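Local coordinates for protein alpha-amylase (Eisenia fetida, PDB 6M4K) that probably catalyses the endohydrolysis of alpha-1,4-glucosidic linkages in starch-like polysaccharides, as a calcium-binding alpha-amylase of glycoside hydrolase family 13, at residues A[35-40]-A[94-99]; A[14-19]-A[39-44]; A[25-30]-A[82-87]. One frame throughout, in Å; residues are numbered along the deposited sequence.

Contact 1. Residues A[35-40]-A[94-99]; sequences QWLADH and LGVYIY
Gln35 meets Leu94 through its amide end and its backbone. The side chain of Gln35 starts away from the 94-99 segment and then bends back. Its CG is anti to the backbone N (chi1 -175°), and the fold at chi2 (63°) carries the amide over to the leucine. There OE1 of Gln35 lies 3.5 Å from CD2 of Leu94, a packing contact. The two side chains run at about a right angle to each other. The other methyl, CD1 of Leu94, sits 3.7 Å from the backbone N of Gln35. The amide NE2 of Gln35 makes a weak bond to OD1 of Asp39 one turn on, which may help to hold the bend. An alanine in place of Leu94 would probably open a gap beside the helix and leave the amide of Gln35 freer to turn. Leu37 follows, with its CB 4.2 Å from CG1 of Val96.

The contact lies in the (beta/alpha)8 barrel of the family 13 catalytic domain, between an outer helix and the approach to a barrel strand. Helix 27-39 packs here against the turn that leads from helix 81-93 into barrel strand 97-102. Gly95 ends the preceding helix as a Schellman motif, with positive phi, and the chain then turns into the strand. Val96 and Leu37 both also touch Val45 of the neighbouring strand 44-47.

The nearest pair of CA atoms is that of Ala38 and Val96, 6.2 Å apart. The CB of Ala38 points at the other segment and touches two groups there. It lies 3.7 Å from CG2 of Val96 and 3.7 Å from the carbonyl O of Leu94. That same CG2 also rests against the backbone N of Ala38.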
loop_
_atom_site.group_PDB
_atom_site.type_symbol
_atom_site.label_atom_id
_atom_site.label_comp_id
_atom_site.label_asym_id
_atom_site.label_seq_id
_atom_site.Cartn_x
_atom_site.Cartn_y
_atom_site.Cartn_z
ATOM N N GLN A 35 8.856 -0.289 16.840
ATOM C CA GLN A 35 9.931 -1.136 17.351
ATOM C C GLN A 35 9.924 -2.492 16.657
ATOM O O GLN A 35 10.969 -2.988 16.220
ATOM C CB GLN A 35 9.815 -1.313 18.866
ATOM C CG GLN A 35 10.977 -2.097 19.463
ATOM C CD GLN A 35 12.304 -1.384 19.285
ATOM O OE1 GLN A 35 12.586 -0.403 19.976
ATOM N NE2 GLN A 35 13.119 -1.860 18.352
ATOM N N TRP A 36 8.745 -3.119 16.570
ATOM C CA TRP A 36 8.621 -4.397 15.878
ATOM C C TRP A 36 9.025 -4.263 14.414
ATOM O O TRP A 36 9.758 -5.104 13.877
ATOM C CB TRP A 36 7.177 -4.916 16.009
ATOM C CG TRP A 36 7.033 -6.343 15.550
ATOM C CD1 TRP A 36 7.042 -7.468 16.339
ATOM C CD2 TRP A 36 6.901 -6.804 14.198
ATOM N NE1 TRP A 36 6.912 -8.590 15.556
ATOM C CE2 TRP A 36 6.827 -8.215 14.238
ATOM C CE3 TRP A 36 6.823 -6.161 12.956
ATOM C CZ2 TRP A 36 6.700 -8.997 13.081
ATOM C CZ3 TRP A 36 6.698 -6.930 11.809
ATOM C CH2 TRP A 36 6.641 -8.338 11.878
ATOM N N LEU A 37 8.553 -3.203 13.761
ATOM C CA LEU A 37 8.882 -2.976 12.361
ATOM C C LEU A 37 10.378 -2.792 12.156
ATOM O O LEU A 37 10.945 -3.341 11.209
ATOM C CB LEU A 37 8.121 -1.764 11.842
ATOM C CG LEU A 37 6.616 -1.989 11.725
ATOM C CD1 LEU A 37 5.889 -0.655 11.619
ATOM C CD2 LEU A 37 6.293 -2.858 10.521
ATOM N N ALA A 38 11.028 -2.013 13.027
ATOM C CA ALA A 38 12.477 -1.847 12.927
ATOM C C ALA A 38 13.199 -3.177 13.107
ATOM O O ALA A 38 14.119 -3.500 12.349
ATOM C CB ALA A 38 12.956 -0.819 13.958
ATOM N N ASP A 39 12.781 -3.968 14.100
ATOM C CA ASP A 39 13.419 -5.259 14.352
ATOM C C ASP A 39 13.287 -6.200 13.163
ATOM O O ASP A 39 14.123 -7.095 12.988
ATOM C CB ASP A 39 12.816 -5.922 15.595
ATOM C CG ASP A 39 13.162 -5.196 16.883
ATOM O OD1 ASP A 39 14.076 -4.347 16.878
ATOM O OD2 ASP A 39 12.516 -5.496 17.908
ATOM N N HIS A 40 12.244 -6.027 12.351
ATOM C CA HIS A 40 12.010 -6.851 11.177
ATOM C C HIS A 40 12.394 -6.144 9.890
ATOM O O HIS A 40 12.111 -6.647 8.795
ATOM C CB HIS A 40 10.566 -7.349 11.161
ATOM C CG HIS A 40 10.285 -8.313 12.265
ATOM N ND1 HIS A 40 10.047 -7.905 13.559
ATOM C CD2 HIS A 40 10.281 -9.667 12.289
ATOM C CE1 HIS A 40 9.875 -8.967 14.328
ATOM N NE2 HIS A 40 10.012 -10.048 13.581
ATOM N N LEU A 94 13.637 5.435 15.526
ATOM C CA LEU A 94 13.895 4.021 15.270
ATOM C C LEU A 94 14.225 3.721 13.818
ATOM O O LEU A 94 14.472 2.558 13.485
ATOM C CB LEU A 94 12.682 3.184 15.681
ATOM C CG LEU A 94 12.505 3.040 17.187
ATOM C CD1 LEU A 94 11.094 2.573 17.499
ATOM C CD2 LEU A 94 13.519 2.047 17.718
ATOM N N GLY A 95 14.220 4.725 12.946
ATOM C CA GLY A 95 14.495 4.492 11.548
ATOM C C GLY A 95 13.355 3.857 10.781
ATOM O O GLY A 95 13.600 3.129 9.807
ATOM N N VAL A 96 12.117 4.103 11.204
ATOM C CA VAL A 96 10.916 3.633 10.515
ATOM C C VAL A 96 10.093 4.880 10.223
ATOM O O VAL A 96 9.639 5.560 11.150
ATOM C CB VAL A 96 10.128 2.628 11.365
ATOM C CG1 VAL A 96 8.862 2.208 10.636
ATOM C CG2 VAL A 96 10.990 1.408 11.672
ATOM N N TYR A 97 9.932 5.209 8.948
ATOM C CA TYR A 97 9.417 6.519 8.570
ATOM C C TYR A 97 7.909 6.504 8.322
ATOM O O TYR A 97 7.275 5.449 8.242
ATOM C CB TYR A 97 10.225 7.073 7.393
ATOM C CG TYR A 97 11.691 7.136 7.775
ATOM C CD1 TYR A 97 12.094 7.807 8.927
ATOM C CD2 TYR A 97 12.652 6.458 7.046
ATOM C CE1 TYR A 97 13.419 7.839 9.319
ATOM C CE2 TYR A 97 13.998 6.495 7.429
ATOM C CZ TYR A 97 14.356 7.190 8.564
ATOM O OH TYR A 97 15.684 7.210 8.940
ATOM N N ILE A 98 7.334 7.702 8.211
ATOM C CA ILE A 98 5.887 7.904 8.194
ATOM C C ILE A 98 5.491 8.571 6.884
ATOM O O ILE A 98 5.986 9.662 6.558
ATOM C CB ILE A 98 5.424 8.753 9.389
ATOM C CG1 ILE A 98 5.791 8.081 10.712
ATOM C CG2 ILE A 98 3.915 9.028 9.313
ATOM C CD1 ILE A 98 5.102 6.734 10.963
ATOM N N TYR A 99 4.566 7.944 6.158
ATOM C CA TYR A 99 3.978 8.512 4.952
ATOM C C TYR A 99 2.508 8.788 5.222
ATOM O O TYR A 99 1.761 7.878 5.607
ATOM C CB TYR A 99 4.148 7.558 3.769
ATOM C CG TYR A 99 5.568 7.068 3.676
ATOM C CD1 TYR A 99 6.597 7.925 3.312
ATOM C CD2 TYR A 99 5.901 5.777 4.059
ATOM C CE1 TYR A 99 7.914 7.487 3.270
ATOM C CE2 TYR A 99 7.214 5.330 4.026
ATOM C CZ TYR A 99 8.212 6.193 3.631
ATOM O OH TYR A 99 9.516 5.747 3.601
#

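Contact 2. Residues A[14-19]-A[39-44]; sequences PGRDVI and DHNYCG
Arg16 and Asn41 both carry CG anti to the carbonyl carbon, with chi1 at -53° and -71°. The arginine chain is extended from CG to NE and passes the asparagine side chain at about a right angle, which brings NE to the amide oxygen. Its NE donates to OD1 of Asn41 at 3.1 Å, with a fairly straight N-H...O angle of 158°. The acceptor sits at the edge of the guanidinium, near its plane. A water accepts from Arg16 NH2 and donates weakly to the same OD1. NH1 of Arg16 is hydrogen-bonded to the carbonyl O of Leu94. CD of Arg16 lies 3.3 Å from the carbonyl O of Tyr42, a buried atom with no hydrogen-bond partner.

Asn41, with positive phi, is the C-prime residue of the Schellman motif that ends helix 27-39. The chain then enters strand 44-47, the barrel neighbour of strand 19-22. This contact thus joins the N-terminal approaches to two adjacent barrel strands. Cys43 N donates to the carbonyl O of Val18 at 2.8 Å. A second water links Val18 N to the carbonyl O of Asn41. The side chains of Val18 and Tyr42 lie side by side, with CG1 of the valine 4.0 Å from CE1 of the ring. Cys43 packs its CB 3.6 Å from the backbone N of Asp17, and its SG forms the disulfide with Cys12.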
loop_
_atom_site.group_PDB
_atom_site.type_symbol
_atom_site.label_atom_id
_atom_site.label_comp_id
_atom_site.label_asym_id
_atom_site.label_seq_id
_atom_site.Cartn_x
_atom_site.Cartn_y
_atom_site.Cartn_z
ATOM N N PRO A 14 19.730 1.600 6.106
ATOM C CA PRO A 14 20.335 0.450 5.431
ATOM C C PRO A 14 19.610 -0.838 5.793
ATOM O O PRO A 14 19.230 -1.056 6.943
ATOM C CB PRO A 14 21.774 0.448 5.965
ATOM C CG PRO A 14 22.043 1.881 6.306
ATOM C CD PRO A 14 20.732 2.421 6.816
ATOM N N GLY A 15 19.401 -1.682 4.794
ATOM C CA GLY A 15 18.782 -2.975 5.008
ATOM C C GLY A 15 17.276 -2.954 5.134
ATOM O O GLY A 15 16.688 -3.991 5.469
ATOM N N ARG A 16 16.631 -1.815 4.881
ATOM C CA ARG A 16 15.181 -1.699 4.964
ATOM C C ARG A 16 14.643 -1.101 3.673
ATOM O O ARG A 16 15.288 -0.254 3.046
ATOM C CB ARG A 16 14.771 -0.811 6.142
ATOM C CG ARG A 16 15.385 -1.273 7.433
ATOM C CD ARG A 16 14.947 -0.453 8.616
ATOM N NE ARG A 16 15.628 -0.907 9.826
ATOM C CZ ARG A 16 15.622 -0.268 10.991
ATOM N NH1 ARG A 16 14.955 0.874 11.128
ATOM N NH2 ARG A 16 16.279 -0.777 12.027
ATOM N N ASP A 17 13.438 -1.526 3.285
ATOM C CA ASP A 17 12.883 -1.100 2.005
ATOM C C ASP A 17 11.352 -1.145 1.959
ATOM O O ASP A 17 10.715 -0.236 1.423
ATOM C CB ASP A 17 13.489 -1.983 0.898
ATOM C CG ASP A 17 13.195 -1.479 -0.493
ATOM O OD1 ASP A 17 13.404 -0.272 -0.761
ATOM O OD2 ASP A 17 12.771 -2.291 -1.341
ATOM N N VAL A 18 10.748 -2.207 2.485
ATOM C CA VAL A 18 9.316 -2.458 2.312
ATOM C C VAL A 18 8.529 -1.585 3.278
ATOM O O VAL A 18 8.939 -1.375 4.419
ATOM C CB VAL A 18 9.044 -3.958 2.543
ATOM C CG1 VAL A 18 7.548 -4.254 2.521
ATOM C CG2 VAL A 18 9.761 -4.792 1.504
ATOM N N ILE A 19 7.390 -1.073 2.830
ATOM C CA ILE A 19 6.537 -0.277 3.706
ATOM C C ILE A 19 5.213 -1.005 3.957
ATOM O O ILE A 19 4.853 -1.961 3.261
ATOM C CB ILE A 19 6.336 1.151 3.174
ATOM C CG1 ILE A 19 5.589 1.117 1.851
ATOM C CG2 ILE A 19 7.712 1.840 3.008
ATOM C CD1 ILE A 19 5.139 2.493 1.381
ATOM N N ASP A 39 12.781 -3.968 14.100
ATOM C CA ASP A 39 13.419 -5.259 14.352
ATOM C C ASP A 39 13.287 -6.200 13.163
ATOM O O ASP A 39 14.123 -7.095 12.988
ATOM C CB ASP A 39 12.816 -5.922 15.595
ATOM C CG ASP A 39 13.162 -5.196 16.883
ATOM O OD1 ASP A 39 14.076 -4.347 16.878
ATOM O OD2 ASP A 39 12.516 -5.496 17.908
ATOM N N HIS A 40 12.244 -6.027 12.351
ATOM C CA HIS A 40 12.010 -6.851 11.177
ATOM C C HIS A 40 12.394 -6.144 9.890
ATOM O O HIS A 40 12.111 -6.647 8.795
ATOM C CB HIS A 40 10.566 -7.349 11.161
ATOM C CG HIS A 40 10.285 -8.313 12.265
ATOM N ND1 HIS A 40 10.047 -7.905 13.559
ATOM C CD2 HIS A 40 10.281 -9.667 12.289
ATOM C CE1 HIS A 40 9.875 -8.967 14.328
ATOM N NE2 HIS A 40 10.012 -10.048 13.581
ATOM N N ASN A 41 13.054 -4.998 10.006
ATOM C CA ASN A 41 13.669 -4.327 8.866
ATOM C C ASN A 41 12.665 -3.943 7.781
ATOM O O ASN A 41 12.938 -4.043 6.584
ATOM C CB ASN A 41 14.887 -5.087 8.352
ATOM C CG ASN A 41 16.033 -4.981 9.318
ATOM O OD1 ASN A 41 16.477 -3.880 9.623
ATOM N ND2 ASN A 41 16.460 -6.099 9.872
ATOM N N TYR A 42 11.507 -3.461 8.221
ATOM C CA TYR A 42 10.628 -2.685 7.365
ATOM C C TYR A 42 11.083 -1.227 7.386
ATOM O O TYR A 42 11.634 -0.748 8.379
ATOM C CB TYR A 42 9.201 -2.755 7.901
ATOM C CG TYR A 42 8.476 -4.065 7.670
ATOM C CD1 TYR A 42 7.733 -4.264 6.517
ATOM C CD2 TYR A 42 8.502 -5.086 8.614
ATOM C CE1 TYR A 42 7.010 -5.434 6.305
ATOM C CE2 TYR A 42 7.784 -6.274 8.408
ATOM C CZ TYR A 42 7.052 -6.428 7.249
ATOM O OH TYR A 42 6.321 -7.579 7.011
ATOM N N CYS A 43 10.841 -0.516 6.283
ATOM C CA CYS A 43 11.331 0.860 6.171
ATOM C C CYS A 43 10.371 1.920 6.690
ATOM O O CYS A 43 10.831 2.994 7.109
ATOM C CB CYS A 43 11.631 1.189 4.710
ATOM S SG CYS A 43 12.039 2.957 4.369
ATOM N N GLY A 44 9.065 1.690 6.636
ATOM C CA GLY A 44 8.157 2.777 6.950
ATOM C C GLY A 44 6.711 2.335 6.914
ATOM O O GLY A 44 6.386 1.195 6.563
HETATM O O HOH W 1 16.776 -3.769 12.999
HETATM O O HOH W 2 12.356 -4.069 3.911
#

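Contact 3. Residues A[25-30]-A[82-87]; sequences WKWTDI and TQFRNM. With SO4 (sulfate ion), chain G.
Two helices of the barrel's outer layer, 27-39 and 81-93, meet here close to their N-terminal ends. Trp27 and Phe84 form a T-shaped (edge-to-face) pair. The edge of Phe84 points at a face of Trp27, with the planes at 78° and the five-membered ring centroid of Trp27 5.2 Å from that of Phe84. CD1 of Phe84 comes closest to CE2 of the indole, at 3.6 Å. With chi1 at -176° the Phe84 ring swings to the carbonyl side of its backbone, and one ring edge comes over the indole. Met87 adds a Met-aromatic contact. Its SD is 3.5 Å from CE3 of Trp27 and approaches obliquely, while its CE lies over the rim of the same face that Phe84 meets. SD also touches CG2 of Ile30, at 3.6 Å.

At the outer end Thr28 CG2 packs 3.7 Å from NE2 of Gln83. A sulfate ion, probably from the crystallisation liquor, lies beside them. Lys26 NZ donates to its O3 at 2.8 Å, and the bond from Gln83 NE2 to O1 is weak. Lys26 NZ also forms a salt bridge with Asp374, and Gln83 OE1 accepts from Ser80 N.

The indole reaches inward to Val47 of barrel strand 44-47, with Pro50, Ser76 and Ser78 of the loops also against it. Ile30 touches Val45 and Val47 of that strand.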
loop_
_atom_site.group_PDB
_atom_site.type_symbol
_atom_site.label_atom_id
_atom_site.label_comp_id
_atom_site.label_asym_id
_atom_site.label_seq_id
_atom_site.Cartn_x
_atom_site.Cartn_y
_atom_site.Cartn_z
ATOM N N TRP A 25 -4.998 2.159 12.085
ATOM C CA TRP A 25 -4.325 2.055 13.374
ATOM C C TRP A 25 -4.240 3.424 14.049
ATOM O O TRP A 25 -3.996 4.455 13.392
ATOM C CB TRP A 25 -2.913 1.497 13.217
ATOM C CG TRP A 25 -2.837 0.027 12.910
ATOM C CD1 TRP A 25 -3.640 -0.697 12.055
ATOM C CD2 TRP A 25 -1.888 -0.903 13.444
ATOM N NE1 TRP A 25 -3.233 -2.015 12.030
ATOM C CE2 TRP A 25 -2.172 -2.168 12.886
ATOM C CE3 TRP A 25 -0.824 -0.792 14.348
ATOM C CZ2 TRP A 25 -1.432 -3.307 13.206
ATOM C CZ3 TRP A 25 -0.100 -1.927 14.665
ATOM C CH2 TRP A 25 -0.399 -3.159 14.093
ATOM N N LYS A 26 -4.406 3.424 15.372
ATOM C CA LYS A 26 -4.200 4.625 16.175
ATOM C C LYS A 26 -2.714 4.972 16.266
ATOM O O LYS A 26 -1.836 4.109 16.160
ATOM C CB LYS A 26 -4.729 4.422 17.598
ATOM C CG LYS A 26 -6.245 4.328 17.702
ATOM C CD LYS A 26 -6.707 4.260 19.162
ATOM C CE LYS A 26 -6.229 2.987 19.839
ATOM N NZ LYS A 26 -6.928 2.818 21.156
ATOM N N TRP A 27 -2.444 6.261 16.498
ATOM C CA TRP A 27 -1.059 6.717 16.575
ATOM C C TRP A 27 -0.296 6.027 17.700
ATOM O O TRP A 27 0.883 5.685 17.543
ATOM C CB TRP A 27 -0.988 8.233 16.729
ATOM C CG TRP A 27 -1.758 9.033 15.721
ATOM C CD1 TRP A 27 -2.345 10.234 15.940
ATOM C CD2 TRP A 27 -2.012 8.719 14.333
ATOM N NE1 TRP A 27 -2.956 10.692 14.805
ATOM C CE2 TRP A 27 -2.769 9.782 13.800
ATOM C CE3 TRP A 27 -1.705 7.633 13.503
ATOM C CZ2 TRP A 27 -3.212 9.802 12.473
ATOM C CZ3 TRP A 27 -2.144 7.653 12.191
ATOM C CH2 TRP A 27 -2.888 8.730 11.690
ATOM N N THR A 28 -0.947 5.812 18.848
ATOM C CA THR A 28 -0.240 5.145 19.935
ATOM C C THR A 28 0.155 3.727 19.564
ATOM O O THR A 28 1.217 3.251 19.982
ATOM C CB THR A 28 -1.090 5.132 21.200
ATOM O OG1 THR A 28 -2.374 4.577 20.903
ATOM C CG2 THR A 28 -1.239 6.548 21.756
ATOM N N ASP A 29 -0.675 3.046 18.763
ATOM C CA ASP A 29 -0.342 1.693 18.321
ATOM C C ASP A 29 0.762 1.695 17.271
ATOM O O ASP A 29 1.653 0.845 17.311
ATOM C CB ASP A 29 -1.586 0.955 17.826
ATOM C CG ASP A 29 -2.435 0.441 18.973
ATOM O OD1 ASP A 29 -1.863 0.089 20.033
ATOM O OD2 ASP A 29 -3.660 0.387 18.808
ATOM N N ILE A 30 0.719 2.636 16.324
ATOM C CA ILE A 30 1.799 2.712 15.344
ATOM C C ILE A 30 3.113 3.026 16.037
ATOM O O ILE A 30 4.147 2.420 15.741
ATOM C CB ILE A 30 1.464 3.719 14.230
ATOM C CG1 ILE A 30 0.202 3.267 13.489
ATOM C CG2 ILE A 30 2.651 3.880 13.276
ATOM C CD1 ILE A 30 -0.197 4.154 12.333
ATOM N N THR A 82 -0.880 15.792 19.379
ATOM C CA THR A 82 0.184 15.367 20.283
ATOM C C THR A 82 0.556 13.910 20.049
ATOM O O THR A 82 1.741 13.562 19.985
ATOM C CB THR A 82 -0.251 15.587 21.732
ATOM O OG1 THR A 82 -0.218 16.989 22.015
ATOM C CG2 THR A 82 0.662 14.857 22.705
ATOM N N GLN A 83 -0.449 13.046 19.906
ATOM C CA GLN A 83 -0.168 11.635 19.675
ATOM C C GLN A 83 0.476 11.410 18.309
ATOM O O GLN A 83 1.364 10.562 18.175
ATOM C CB GLN A 83 -1.442 10.818 19.860
ATOM C CG GLN A 83 -1.902 10.796 21.304
ATOM C CD GLN A 83 -3.282 10.196 21.452
ATOM O OE1 GLN A 83 -4.191 10.497 20.675
ATOM N NE2 GLN A 83 -3.456 9.362 22.472
ATOM N N PHE A 84 0.039 12.164 17.295
ATOM C CA PHE A 84 0.652 12.074 15.971
ATOM C C PHE A 84 2.137 12.428 16.029
ATOM O O PHE A 84 2.988 11.714 15.482
ATOM C CB PHE A 84 -0.080 12.991 14.981
ATOM C CG PHE A 84 0.437 12.881 13.565
ATOM C CD1 PHE A 84 -0.055 11.903 12.714
ATOM C CD2 PHE A 84 1.435 13.734 13.096
ATOM C CE1 PHE A 84 0.438 11.767 11.414
ATOM C CE2 PHE A 84 1.927 13.615 11.809
ATOM C CZ PHE A 84 1.432 12.632 10.957
ATOM N N ARG A 85 2.467 13.511 16.732
ATOM C CA ARG A 85 3.852 13.963 16.783
ATOM C C ARG A 85 4.714 13.031 17.613
ATOM O O ARG A 85 5.872 12.783 17.258
ATOM C CB ARG A 85 3.898 15.406 17.271
ATOM C CG ARG A 85 3.244 16.315 16.259
ATOM C CD ARG A 85 3.094 17.715 16.761
ATOM N NE ARG A 85 4.347 18.453 16.697
ATOM C CZ ARG A 85 4.416 19.778 16.741
ATOM N NH1 ARG A 85 3.303 20.497 16.837
ATOM N NH2 ARG A 85 5.589 20.380 16.685
ATOM N N ASN A 86 4.159 12.471 18.697
ATOM C CA ASN A 86 4.888 11.449 19.445
ATOM C C ASN A 86 5.222 10.259 18.555
ATOM O O ASN A 86 6.337 9.728 18.607
ATOM C CB ASN A 86 4.056 10.956 20.628
ATOM C CG ASN A 86 4.024 11.928 21.797
ATOM O OD1 ASN A 86 3.137 11.838 22.646
ATOM N ND2 ASN A 86 4.979 12.839 21.858
ATOM N N MET A 87 4.246 9.813 17.754
ATOM C CA MET A 87 4.449 8.696 16.836
ATOM C C MET A 87 5.565 8.990 15.843
ATOM O O MET A 87 6.473 8.175 15.659
ATOM C CB MET A 87 3.136 8.400 16.107
ATOM C CG MET A 87 3.238 7.354 15.018
ATOM S SD MET A 87 1.777 7.323 13.969
ATOM C CE MET A 87 1.915 8.911 13.139
HETATM S S SO4 G . -5.387 5.995 22.569
HETATM O O1 SO4 G . -5.728 7.067 21.648
HETATM O O2 SO4 G . -4.332 5.207 21.956
HETATM O O3 SO4 G . -6.546 5.127 22.756
HETATM O O4 SO4 G . -4.939 6.561 23.841
#

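How the contacts relate
Contacts 1 and 3 both use helix 27-39, contact 1 near its C-terminal end and contact 3 near its start. Both pack this outer helix by side chains and are largely buried and apolar, apart from Gln35 and the sulfate at their edges. Neither has a hydrogen bond between its segments. Aromatic rings and sulfur fill contact 3, aliphatic groups contact 1. Contact 2 is only partly buried. It sits where the chain enters strands 19-22 and 44-47, and there backbone and water bonds do more of the work. It shares Asp39 and His40 with contact 1, and its Arg16 reaches the turn 94-95. Contact 3 touches neither of the others; its centre lies about 19 Å from that of contact 2.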